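PDB 1VPK: DNA polymerase III, beta subunit from Thermotoga maritima, which probably tethers DNA polymerase to its template as a ring-shaped sliding clamp, a head-to-tail homodimer around DNA, and so confers processivity. Local coordinates for residues I137-L145 and E193-A201; R164-E172 and V248-K256. One frame throughout, in Å; residues are numbered along the deposited sequence.

Contact 1 of 2, residues I137-L145 and E193-A201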
# COMPACT_ATOMS: atom_id res chain seq x y z
N ILE A 137 -9.66 3.50 -41.12
CA ILE A 137 -8.67 4.57 -40.94
C ILE A 137 -7.54 3.91 -40.15
O ILE A 137 -7.81 3.16 -39.21
CB ILE A 137 -9.36 5.73 -40.18
CG1 ILE A 137 -10.10 6.60 -41.18
CG2 ILE A 137 -8.40 6.55 -39.31
CD1 ILE A 137 -11.59 6.74 -40.88
N THR A 138 -6.31 4.12 -40.57
CA THR A 138 -5.16 3.52 -39.90
C THR A 138 -3.97 4.49 -39.77
O THR A 138 -3.78 5.41 -40.61
CB THR A 138 -4.74 2.16 -40.57
OG1 THR A 138 -3.74 1.53 -39.78
CG2 THR A 138 -4.21 2.35 -41.93
N PHE A 139 -3.22 4.32 -38.68
CA PHE A 139 -1.98 5.07 -38.47
C PHE A 139 -1.02 4.32 -37.56
O PHE A 139 -1.42 3.46 -36.78
CB PHE A 139 -2.26 6.48 -37.94
CG PHE A 139 -2.98 6.50 -36.63
CD1 PHE A 139 -4.37 6.45 -36.59
CD2 PHE A 139 -2.27 6.56 -35.42
CE1 PHE A 139 -5.04 6.43 -35.37
CE2 PHE A 139 -2.95 6.53 -34.18
CZ PHE A 139 -4.33 6.48 -34.17
N GLU A 140 0.25 4.60 -37.70
CA GLU A 140 1.25 4.12 -36.77
C GLU A 140 1.55 5.23 -35.75
O GLU A 140 1.53 6.40 -36.10
CB GLU A 140 2.54 3.73 -37.50
CG GLU A 140 2.49 2.30 -38.07
CD GLU A 140 3.87 1.71 -38.35
OE1 GLU A 140 4.79 2.44 -38.81
OE2 GLU A 140 4.02 0.49 -38.14
N VAL A 141 1.82 4.85 -34.49
CA VAL A 141 2.33 5.84 -33.53
C VAL A 141 3.47 5.28 -32.67
O VAL A 141 3.51 4.09 -32.36
CB VAL A 141 1.16 6.50 -32.68
CG1 VAL A 141 0.40 5.49 -31.97
CG2 VAL A 141 1.70 7.58 -31.72
N ASP A 142 4.40 6.16 -32.32
CA ASP A 142 5.52 5.81 -31.43
C ASP A 142 4.89 5.28 -30.10
O ASP A 142 3.98 5.85 -29.55
CB ASP A 142 6.47 7.03 -31.28
CG ASP A 142 7.59 6.82 -30.25
OD1 ASP A 142 7.29 6.65 -29.04
OD2 ASP A 142 8.79 6.86 -30.66
N THR A 143 5.34 4.11 -29.66
CA THR A 143 4.76 3.42 -28.54
C THR A 143 4.84 4.25 -27.26
O THR A 143 3.84 4.43 -26.59
CB THR A 143 5.49 2.09 -28.36
OG1 THR A 143 5.51 1.43 -29.63
CG2 THR A 143 4.81 1.24 -27.37
N SER A 144 6.04 4.77 -26.98
CA SER A 144 6.32 5.59 -25.80
C SER A 144 5.49 6.89 -25.80
O SER A 144 5.02 7.33 -24.77
CB SER A 144 7.81 5.97 -25.76
OG SER A 144 8.62 4.86 -26.15
N LEU A 145 5.35 7.51 -26.97
CA LEU A 145 4.54 8.72 -27.08
C LEU A 145 3.08 8.46 -26.72
O LEU A 145 2.46 9.21 -25.99
CB LEU A 145 4.58 9.23 -28.52
CG LEU A 145 3.96 10.60 -28.78
CD1 LEU A 145 4.75 11.65 -28.02
CD2 LEU A 145 4.02 10.91 -30.26
N GLU A 193 -0.66 15.54 -29.70
CA GLU A 193 0.70 15.43 -30.24
C GLU A 193 0.65 15.25 -31.74
O GLU A 193 -0.23 14.56 -32.29
CB GLU A 193 1.42 14.20 -29.66
CG GLU A 193 1.72 14.26 -28.16
CD GLU A 193 2.92 15.08 -27.83
OE1 GLU A 193 3.58 15.56 -28.78
OE2 GLU A 193 3.21 15.25 -26.63
N GLN A 194 1.67 15.79 -32.36
CA GLN A 194 1.90 15.58 -33.76
C GLN A 194 2.31 14.14 -33.98
O GLN A 194 3.14 13.58 -33.24
CB GLN A 194 2.98 16.53 -34.26
CG GLN A 194 3.13 16.45 -35.76
CD GLN A 194 3.98 17.50 -36.36
OE1 GLN A 194 4.08 18.64 -35.86
NE2 GLN A 194 4.59 17.16 -37.49
N ILE A 195 1.68 13.51 -34.96
CA ILE A 195 2.00 12.14 -35.36
C ILE A 195 1.93 12.12 -36.89
O ILE A 195 1.71 13.18 -37.50
CB ILE A 195 1.03 11.13 -34.78
CG1 ILE A 195 -0.41 11.36 -35.28
CG2 ILE A 195 1.09 11.15 -33.22
CD1 ILE A 195 -1.28 10.18 -34.98
N GLU A 196 2.16 10.95 -37.49
CA GLU A 196 1.87 10.75 -38.91
C GLU A 196 0.48 10.08 -39.02
O GLU A 196 0.26 8.94 -38.54
CB GLU A 196 2.99 9.94 -39.60
CG GLU A 196 4.43 10.52 -39.43
CD GLU A 196 5.45 10.06 -40.53
OE1 GLU A 196 6.21 9.08 -40.28
OE2 GLU A 196 5.50 10.67 -41.64
N ASN A 197 -0.47 10.83 -39.60
CA ASN A 197 -1.83 10.36 -39.85
C ASN A 197 -2.51 11.09 -41.02
O ASN A 197 -2.45 12.32 -41.10
CB ASN A 197 -2.70 10.50 -38.61
CG ASN A 197 -4.12 9.96 -38.81
OD1 ASN A 197 -4.34 8.75 -39.06
ND2 ASN A 197 -5.09 10.86 -38.70
N GLU A 198 -3.14 10.30 -41.90
CA GLU A 198 -3.75 10.84 -43.11
C GLU A 198 -5.17 11.38 -42.85
O GLU A 198 -5.47 12.48 -43.26
CB GLU A 198 -3.75 9.80 -44.24
CG GLU A 198 -3.83 10.40 -45.63
N GLU A 199 -6.04 10.62 -42.20
CA GLU A 199 -7.49 10.94 -42.24
C GLU A 199 -8.06 11.40 -40.92
O GLU A 199 -7.52 11.08 -39.86
CB GLU A 199 -8.28 9.72 -42.69
CG GLU A 199 -7.85 9.14 -44.05
CD GLU A 199 -8.17 10.05 -45.21
OE1 GLU A 199 -9.04 10.94 -45.04
OE2 GLU A 199 -7.55 9.89 -46.30
N GLU A 200 -9.17 12.10 -40.98
CA GLU A 200 -9.90 12.49 -39.80
C GLU A 200 -10.84 11.44 -39.31
O GLU A 200 -11.45 10.73 -40.09
CB GLU A 200 -10.75 13.69 -40.04
CG GLU A 200 -9.95 14.89 -39.96
CD GLU A 200 -10.82 16.08 -40.08
OE1 GLU A 200 -11.99 15.98 -39.61
OE2 GLU A 200 -10.31 17.08 -40.62
N ALA A 201 -10.98 11.40 -37.99
CA ALA A 201 -11.79 10.40 -37.31
C ALA A 201 -11.86 10.71 -35.84
O ALA A 201 -10.98 11.39 -35.30
CB ALA A 201 -11.21 9.00 -37.51
O HOH W 1 -2.16 7.29 -41.76
O HOH W 2 -5.78 8.03 -41.06
O HOH W 3 3.36 8.65 -36.08
O HOH W 4 1.31 6.64 -39.47
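Ile195 drops into the hollow between Phe139, Val141 and Leu145. CD1 leans on CD2 of the Phe139 ring at 3.8 Å, while CG2 meets Val141 CG2 at 3.9 Å and also faces Leu145 CD2. Leu145 turns its other methyl, CD1, to the bent chain of Glu193, whose carboxylate bonds to Tyr368. Ile137 lays CG1 against Glu199 CB, and CG2 and CD1 against Ala201 CB. Asn197, with CG anti to the backbone N (chi1 -178°), brings OD1 3.3 Å from Phe139 CB, its amide turned 79° from the ring. Its ND2 holds Glu199 O at 2.7 Å and also bonds His174 O. With an alanine here, the carbonyls of Glu199 and His174 would probably lose their shared donor, water 2 its acceptor, and a gap open beside Phe139. Strand 137-142, outermost within this chain in an eight-stranded sheet, runs antiparallel to the connection between strands 187-194 and 201-206. No direct hydrogen bond joins the segments; waters do. Water 3 links Glu140 O to Glu196 N, water 4 Glu196 O to Glu140 N, and water 1 Thr138 O to Glu198 N; water 2 joins Asn197 OD1 to Glu199 N and reaches Thr138 O only weakly, implying a hydrated seam over a greasy floor.

Contact 2 of 2, residues R164-E172 and V248-K256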
# COMPACT_ATOMS: atom_id res chain seq x y z
N ARG A 164 -21.78 6.32 -19.32
CA ARG A 164 -21.21 5.66 -20.50
C ARG A 164 -20.37 6.63 -21.35
O ARG A 164 -19.33 6.24 -21.86
CB ARG A 164 -22.30 4.97 -21.36
CG ARG A 164 -23.04 3.84 -20.65
CD ARG A 164 -24.35 3.40 -21.36
NE ARG A 164 -25.13 4.58 -21.74
CZ ARG A 164 -25.32 5.05 -22.98
NH1 ARG A 164 -24.84 4.43 -24.06
NH2 ARG A 164 -26.01 6.17 -23.12
N ASN A 165 -20.81 7.88 -21.43
CA ASN A 165 -20.20 8.86 -22.31
C ASN A 165 -18.93 9.50 -21.75
O ASN A 165 -18.22 10.18 -22.49
CB ASN A 165 -21.20 9.94 -22.73
CG ASN A 165 -21.59 10.88 -21.60
OD1 ASN A 165 -21.57 10.53 -20.43
ND2 ASN A 165 -22.00 12.07 -21.97
N LEU A 166 -18.69 9.32 -20.44
CA LEU A 166 -17.49 9.80 -19.74
C LEU A 166 -16.55 8.69 -19.19
O LEU A 166 -15.40 8.99 -18.78
CB LEU A 166 -17.93 10.70 -18.59
CG LEU A 166 -18.60 12.02 -19.02
CD1 LEU A 166 -19.03 12.79 -17.79
CD2 LEU A 166 -17.70 12.89 -19.92
N ASN A 167 -17.03 7.45 -19.20
CA ASN A 167 -16.30 6.29 -18.70
C ASN A 167 -15.36 5.77 -19.81
O ASN A 167 -15.55 4.68 -20.38
CB ASN A 167 -17.31 5.20 -18.29
CG ASN A 167 -16.63 3.97 -17.67
OD1 ASN A 167 -16.85 2.87 -18.12
ND2 ASN A 167 -15.77 4.19 -16.65
N GLY A 168 -14.36 6.58 -20.12
CA GLY A 168 -13.48 6.29 -21.24
C GLY A 168 -12.65 7.47 -21.67
O GLY A 168 -12.63 8.52 -21.01
N VAL A 169 -11.94 7.27 -22.77
CA VAL A 169 -11.09 8.29 -23.35
C VAL A 169 -11.50 8.46 -24.80
O VAL A 169 -11.69 7.49 -25.54
CB VAL A 169 -9.60 7.92 -23.31
CG1 VAL A 169 -8.73 9.05 -23.95
CG2 VAL A 169 -9.14 7.62 -21.89
N PHE A 170 -11.62 9.73 -25.18
CA PHE A 170 -12.06 10.13 -26.50
C PHE A 170 -10.83 10.39 -27.35
O PHE A 170 -9.91 11.11 -26.95
CB PHE A 170 -12.97 11.37 -26.38
CG PHE A 170 -13.71 11.72 -27.65
CD1 PHE A 170 -14.59 10.83 -28.24
CD2 PHE A 170 -13.54 12.97 -28.24
CE1 PHE A 170 -15.26 11.16 -29.40
CE2 PHE A 170 -14.22 13.31 -29.42
CZ PHE A 170 -15.07 12.41 -29.99
N TRP A 171 -10.82 9.81 -28.55
CA TRP A 171 -9.73 9.96 -29.49
C TRP A 171 -10.20 10.84 -30.64
O TRP A 171 -11.22 10.53 -31.23
CB TRP A 171 -9.31 8.61 -30.06
CG TRP A 171 -8.78 7.61 -29.08
CD1 TRP A 171 -9.38 7.20 -27.93
CD2 TRP A 171 -7.59 6.82 -29.22
NE1 TRP A 171 -8.59 6.24 -27.30
CE2 TRP A 171 -7.48 6.00 -28.08
CE3 TRP A 171 -6.59 6.75 -30.20
CZ2 TRP A 171 -6.43 5.10 -27.91
CZ3 TRP A 171 -5.52 5.90 -29.99
CH2 TRP A 171 -5.46 5.07 -28.87
N GLU A 172 -9.42 11.88 -30.97
CA GLU A 172 -9.65 12.70 -32.15
C GLU A 172 -8.43 12.72 -33.03
O GLU A 172 -7.34 13.17 -32.62
CB GLU A 172 -9.95 14.14 -31.77
CG GLU A 172 -11.27 14.33 -31.07
CD GLU A 172 -11.44 15.78 -30.66
OE1 GLU A 172 -11.21 16.67 -31.48
OE2 GLU A 172 -11.77 16.02 -29.50
N VAL A 248 -17.38 2.93 -27.93
CA VAL A 248 -18.55 3.17 -27.10
C VAL A 248 -19.72 3.80 -27.92
O VAL A 248 -19.54 4.76 -28.64
CB VAL A 248 -18.24 4.00 -25.87
CG1 VAL A 248 -19.49 4.19 -25.03
CG2 VAL A 248 -17.14 3.32 -25.05
N ASP A 249 -20.91 3.24 -27.77
CA ASP A 249 -22.08 3.78 -28.44
C ASP A 249 -22.69 4.95 -27.66
O ASP A 249 -23.81 4.87 -27.15
CB ASP A 249 -23.10 2.69 -28.61
CG ASP A 249 -24.28 3.14 -29.41
OD1 ASP A 249 -24.25 4.26 -29.96
OD2 ASP A 249 -25.23 2.36 -29.48
N ALA A 250 -21.93 6.02 -27.54
CA ALA A 250 -22.37 7.16 -26.80
C ALA A 250 -21.65 8.33 -27.38
O ALA A 250 -20.53 8.20 -27.90
CB ALA A 250 -22.04 7.00 -25.33
N GLU A 251 -22.25 9.50 -27.24
CA GLU A 251 -21.67 10.74 -27.73
C GLU A 251 -20.86 11.43 -26.64
O GLU A 251 -21.37 11.78 -25.58
CB GLU A 251 -22.79 11.63 -28.24
CG GLU A 251 -22.32 12.85 -28.97
CD GLU A 251 -23.48 13.66 -29.51
OE1 GLU A 251 -24.49 13.05 -29.96
OE2 GLU A 251 -23.38 14.91 -29.49
N PHE A 252 -19.56 11.60 -26.89
CA PHE A 252 -18.71 12.26 -25.90
C PHE A 252 -19.16 13.74 -25.88
O PHE A 252 -19.45 14.28 -26.93
CB PHE A 252 -17.24 12.09 -26.28
CG PHE A 252 -16.29 12.55 -25.23
CD1 PHE A 252 -16.16 11.84 -24.05
CD2 PHE A 252 -15.54 13.70 -25.41
CE1 PHE A 252 -15.30 12.28 -23.06
CE2 PHE A 252 -14.68 14.15 -24.43
CZ PHE A 252 -14.54 13.43 -23.25
N PRO A 253 -19.27 14.37 -24.68
CA PRO A 253 -19.70 15.78 -24.58
C PRO A 253 -18.87 16.74 -25.41
O PRO A 253 -17.70 16.47 -25.70
CB PRO A 253 -19.45 16.14 -23.13
CG PRO A 253 -19.36 14.90 -22.42
CD PRO A 253 -18.99 13.80 -23.36
N ASP A 254 -19.48 17.87 -25.75
CA ASP A 254 -18.79 18.94 -26.46
C ASP A 254 -17.91 19.69 -25.46
O ASP A 254 -18.24 20.77 -24.99
CB ASP A 254 -19.81 19.88 -27.13
CG ASP A 254 -19.16 20.83 -28.11
OD1 ASP A 254 -17.92 20.79 -28.25
OD2 ASP A 254 -19.89 21.63 -28.72
N TYR A 255 -16.78 19.08 -25.16
CA TYR A 255 -15.92 19.48 -24.05
C TYR A 255 -15.31 20.87 -24.27
O TYR A 255 -15.01 21.58 -23.32
CB TYR A 255 -14.83 18.41 -23.83
CG TYR A 255 -13.88 18.28 -24.98
CD1 TYR A 255 -12.73 19.07 -25.06
CD2 TYR A 255 -14.13 17.39 -26.03
CE1 TYR A 255 -11.87 18.99 -26.15
CE2 TYR A 255 -13.28 17.32 -27.11
CZ TYR A 255 -12.15 18.11 -27.15
OH TYR A 255 -11.29 18.02 -28.19
N LYS A 256 -15.16 21.26 -25.53
CA LYS A 256 -14.57 22.54 -25.88
C LYS A 256 -15.31 23.73 -25.21
O LYS A 256 -14.70 24.74 -24.89
CB LYS A 256 -14.50 22.70 -27.40
CG LYS A 256 -13.52 21.69 -28.07
CD LYS A 256 -13.97 21.17 -29.47
CE LYS A 256 -12.93 20.23 -30.08
NZ LYS A 256 -13.48 19.32 -31.10
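Phe170 and Phe252 make the dense heart of this contact. Their planes lie 13° apart but are slid so far that the rings barely overlap; each ring takes the other's CB over a face in a CH-pi contact. Phe170 CB sits 3.6 Å from the centroid of the Phe252 ring, over its centre, and Phe252 CB reaches the Phe170 face nearer the rim. CG anti to the backbone N in both residues swings each ring out beside the other's CB. Pro253 CD covers the opposite face of Phe252, and Leu166 CD2 packs on Pro253 CG at 3.6 Å. Asn165 O comes to the edge of the Phe252 ring, 3.1 Å from CD1, and is buried there without a hydrogen-bond partner. In the clamp fold, strand 168-174 receives the long loop from strand 241-246 of the central domain to strand 265-270 of the C-terminal one. Farther along, Tyr255 and Lys256 of the loop meet Glu172 of the strand from the opposite direction. Glu172 OE1 forms a long salt bridge with Lys256 NZ at 3.5 Å, and OE2 lies at the edge of the Tyr255 ring, in its plane; the modelled 2.4 Å to Tyr255 OH is too short to trust. Tyr255 OH also bonds Arg179. The other end is slack and solvent-facing: Arg164 offers NH1 to Asp249 O at 3.3 Å, well above the carbonyl plane, with an N-H...O angle of 136°.

Both contacts reach the same nine-stranded sheet, each through one of its segments, with centres about 19 Å apart and nearest atoms about 4 Å apart, yet they do not touch. Strand 168-174 is what relates them: residues 168-172 take the loop of contact 2, and Leu173, the next residue along, packs against Phe139, Ile195 and Asn197 of contact 1. Their segments alternate along the chain. Contact 1 ties this sheet to the eight-stranded sheet shared by the N-terminal and central domains, whereas contact 2 fastens the passage to the C-terminal domain. Neither includes a ligand, and the other subunit of the dimer touches none of the four segments.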